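Local coordinates for uncharacterized protein conserved in bacteria (Streptococcus suis, PDB 4FZ4) that is a surface antigen fragment that probably binds host glycosaminoglycans and so mediates attachment of the bacterium to host cells, at residues Glu104-Ala108 / His109-Asp113. Sequence-based numbering, arbitrary orientation.
Sequences EEYNA and HLKQD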
loop_
_atom_site.group_PDB
_atom_site.type_symbol
_atom_site.label_atom_id
_atom_site.label_comp_id
_atom_site.label_asym_id
_atom_site.label_seq_id
_atom_site.Cartn_x
_atom_site.Cartn_y
_atom_site.Cartn_z
ATOM N N GLU A 104 -17.765 7.617 1.907
ATOM C CA GLU A 104 -18.254 6.898 0.734
ATOM C C GLU A 104 -17.152 6.394 -0.195
ATOM O O GLU A 104 -17.192 5.239 -0.634
ATOM C CB GLU A 104 -19.212 7.791 -0.059
ATOM C CG GLU A 104 -20.427 8.246 0.731
ATOM C CD GLU A 104 -21.123 9.436 0.098
ATOM O OE1 GLU A 104 -22.181 9.851 0.619
ATOM O OE2 GLU A 104 -20.607 9.961 -0.914
ATOM N N GLU A 105 -16.184 7.258 -0.513
ATOM C CA GLU A 105 -15.089 6.862 -1.395
ATOM C C GLU A 105 -14.323 5.739 -0.698
ATOM O O GLU A 105 -14.042 4.697 -1.286
ATOM C CB GLU A 105 -14.158 8.051 -1.667
ATOM C CG GLU A 105 -14.798 9.201 -2.449
ATOM C CD GLU A 105 -14.843 8.967 -3.946
ATOM O OE1 GLU A 105 -14.607 7.822 -4.387
ATOM O OE2 GLU A 105 -15.125 9.932 -4.689
ATOM N N TYR A 106 -14.017 5.955 0.570
ATOM C CA TYR A 106 -13.294 4.972 1.363
ATOM C C TYR A 106 -13.982 3.602 1.358
ATOM O O TYR A 106 -13.378 2.597 0.988
ATOM C CB TYR A 106 -13.168 5.473 2.801
ATOM C CG TYR A 106 -12.617 4.437 3.746
ATOM C CD1 TYR A 106 -11.332 3.926 3.574
ATOM C CD2 TYR A 106 -13.388 3.938 4.793
ATOM C CE1 TYR A 106 -10.832 2.946 4.414
ATOM C CE2 TYR A 106 -12.893 2.951 5.644
ATOM C CZ TYR A 106 -11.618 2.461 5.446
ATOM O OH TYR A 106 -11.128 1.472 6.266
ATOM N N ASN A 107 -15.247 3.573 1.768
ATOM C CA ASN A 107 -16.008 2.328 1.832
ATOM C C ASN A 107 -16.150 1.632 0.493
ATOM O O ASN A 107 -16.047 0.413 0.402
ATOM C CB ASN A 107 -17.400 2.582 2.408
ATOM C CG ASN A 107 -17.372 2.850 3.899
ATOM O OD1 ASN A 107 -18.377 3.240 4.487
ATOM N ND2 ASN A 107 -16.220 2.637 4.520
ATOM N N ALA A 108 -16.381 2.413 -0.550
ATOM C CA ALA A 108 -16.559 1.857 -1.880
ATOM C C ALA A 108 -15.277 1.414 -2.586
ATOM O O ALA A 108 -15.284 0.417 -3.292
ATOM C CB ALA A 108 -17.285 2.872 -2.756
ATOM N N HIS A 109 -14.175 2.131 -2.379
ATOM C CA HIS A 109 -12.955 1.820 -3.113
ATOM C C HIS A 109 -11.670 1.464 -2.381
ATOM O O HIS A 109 -10.769 0.897 -2.993
ATOM C CB HIS A 109 -12.640 2.984 -4.053
ATOM C CG HIS A 109 -13.779 3.379 -4.940
ATOM N ND1 HIS A 109 -14.289 2.545 -5.914
ATOM C CD2 HIS A 109 -14.483 4.533 -5.026
ATOM C CE1 HIS A 109 -15.257 3.172 -6.562
ATOM N NE2 HIS A 109 -15.394 4.380 -6.042
ATOM N N LEU A 110 -11.559 1.787 -1.098
ATOM C CA LEU A 110 -10.315 1.501 -0.396
ATOM C C LEU A 110 -10.422 0.552 0.778
ATOM O O LEU A 110 -9.536 -0.276 0.983
ATOM C CB LEU A 110 -9.666 2.816 0.061
ATOM C CG LEU A 110 -9.425 3.836 -1.063
ATOM C CD1 LEU A 110 -9.401 5.250 -0.503
ATOM C CD2 LEU A 110 -8.142 3.500 -1.793
ATOM N N LYS A 111 -11.496 0.668 1.550
ATOM C CA LYS A 111 -11.670 -0.193 2.715
ATOM C C LYS A 111 -11.433 -1.653 2.367
ATOM O O LYS A 111 -12.016 -2.171 1.423
ATOM C CB LYS A 111 -13.069 -0.032 3.315
ATOM C CG LYS A 111 -13.275 -0.872 4.561
ATOM C CD LYS A 111 -14.635 -0.655 5.207
ATOM C CE LYS A 111 -14.771 -1.544 6.440
ATOM N NZ LYS A 111 -16.050 -1.335 7.169
ATOM N N GLN A 112 -10.569 -2.299 3.144
ATOM C CA GLN A 112 -10.224 -3.704 2.953
ATOM C C GLN A 112 -11.075 -4.576 3.877
ATOM O O GLN A 112 -11.164 -4.314 5.080
ATOM C CB GLN A 112 -8.741 -3.932 3.270
ATOM C CG GLN A 112 -7.780 -3.089 2.446
ATOM C CD GLN A 112 -7.691 -3.544 1.009
ATOM O OE1 GLN A 112 -7.296 -4.678 0.729
ATOM N NE2 GLN A 112 -8.055 -2.663 0.083
ATOM N N ASP A 113 -11.684 -5.615 3.309
ATOM C CA ASP A 113 -12.539 -6.538 4.062
ATOM C C ASP A 113 -12.438 -7.936 3.481
ATOM O O ASP A 113 -12.084 -8.105 2.310
ATOM C CB ASP A 113 -14.002 -6.080 4.007
ATOM C CG ASP A 113 -14.405 -5.237 5.211
ATOM O OD1 ASP A 113 -15.479 -4.599 5.152
ATOM O OD2 ASP A 113 -13.661 -5.218 6.219
HETATM O O HOH W 1 -9.503 -1.273 5.500
#
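With CG of Tyr106 turned anti to its own nitrogen (chi1 171°), the phenol ring runs forward along helix 100-110 and lies against Lys111, whose chain also starts anti and stays extended to NZ. The two meet at the C-terminal end of the helix, in a pi-type turn. Tyr106 O accepts two backbone bonds, from Leu110 N at 2.9 Å and from Lys111 N at 2.8 Å, the latter almost straight (178°). One oxygen thus accepts both the i+4 bond and the wider i+5 bond of the pi-type turn, and the two donors approach from opposite faces of its carbonyl plane. Over the ring, Lys111 CB forms a CH-pi contact 3.8 Å from the centroid, displaced toward the rim. A long lysine suits this place: its CB lies over the ring and CG passes beside the phenol oxygen, while the rest of the chain runs on to a long salt bridge between NZ and Asp113. Tyr106 itself is buried, its ring also meeting Val89 and Arg93 of helix 66-95.

One residue earlier, Glu105 O accepts the regular i to i+4 hydrogen bond from His109 N at 2.8 Å. The small methyl of Ala108 faces the His109 ring over its centre in a CH-pi contact, and His109 ND1 bonds to Glu133 of helix 123-152. The bent Glu105 chain, salt-bridged through OE2 to Arg140 of the same helix, brings OE1 to the edge of the imidazole, in its plane, 3.4 Å from His109 CD2.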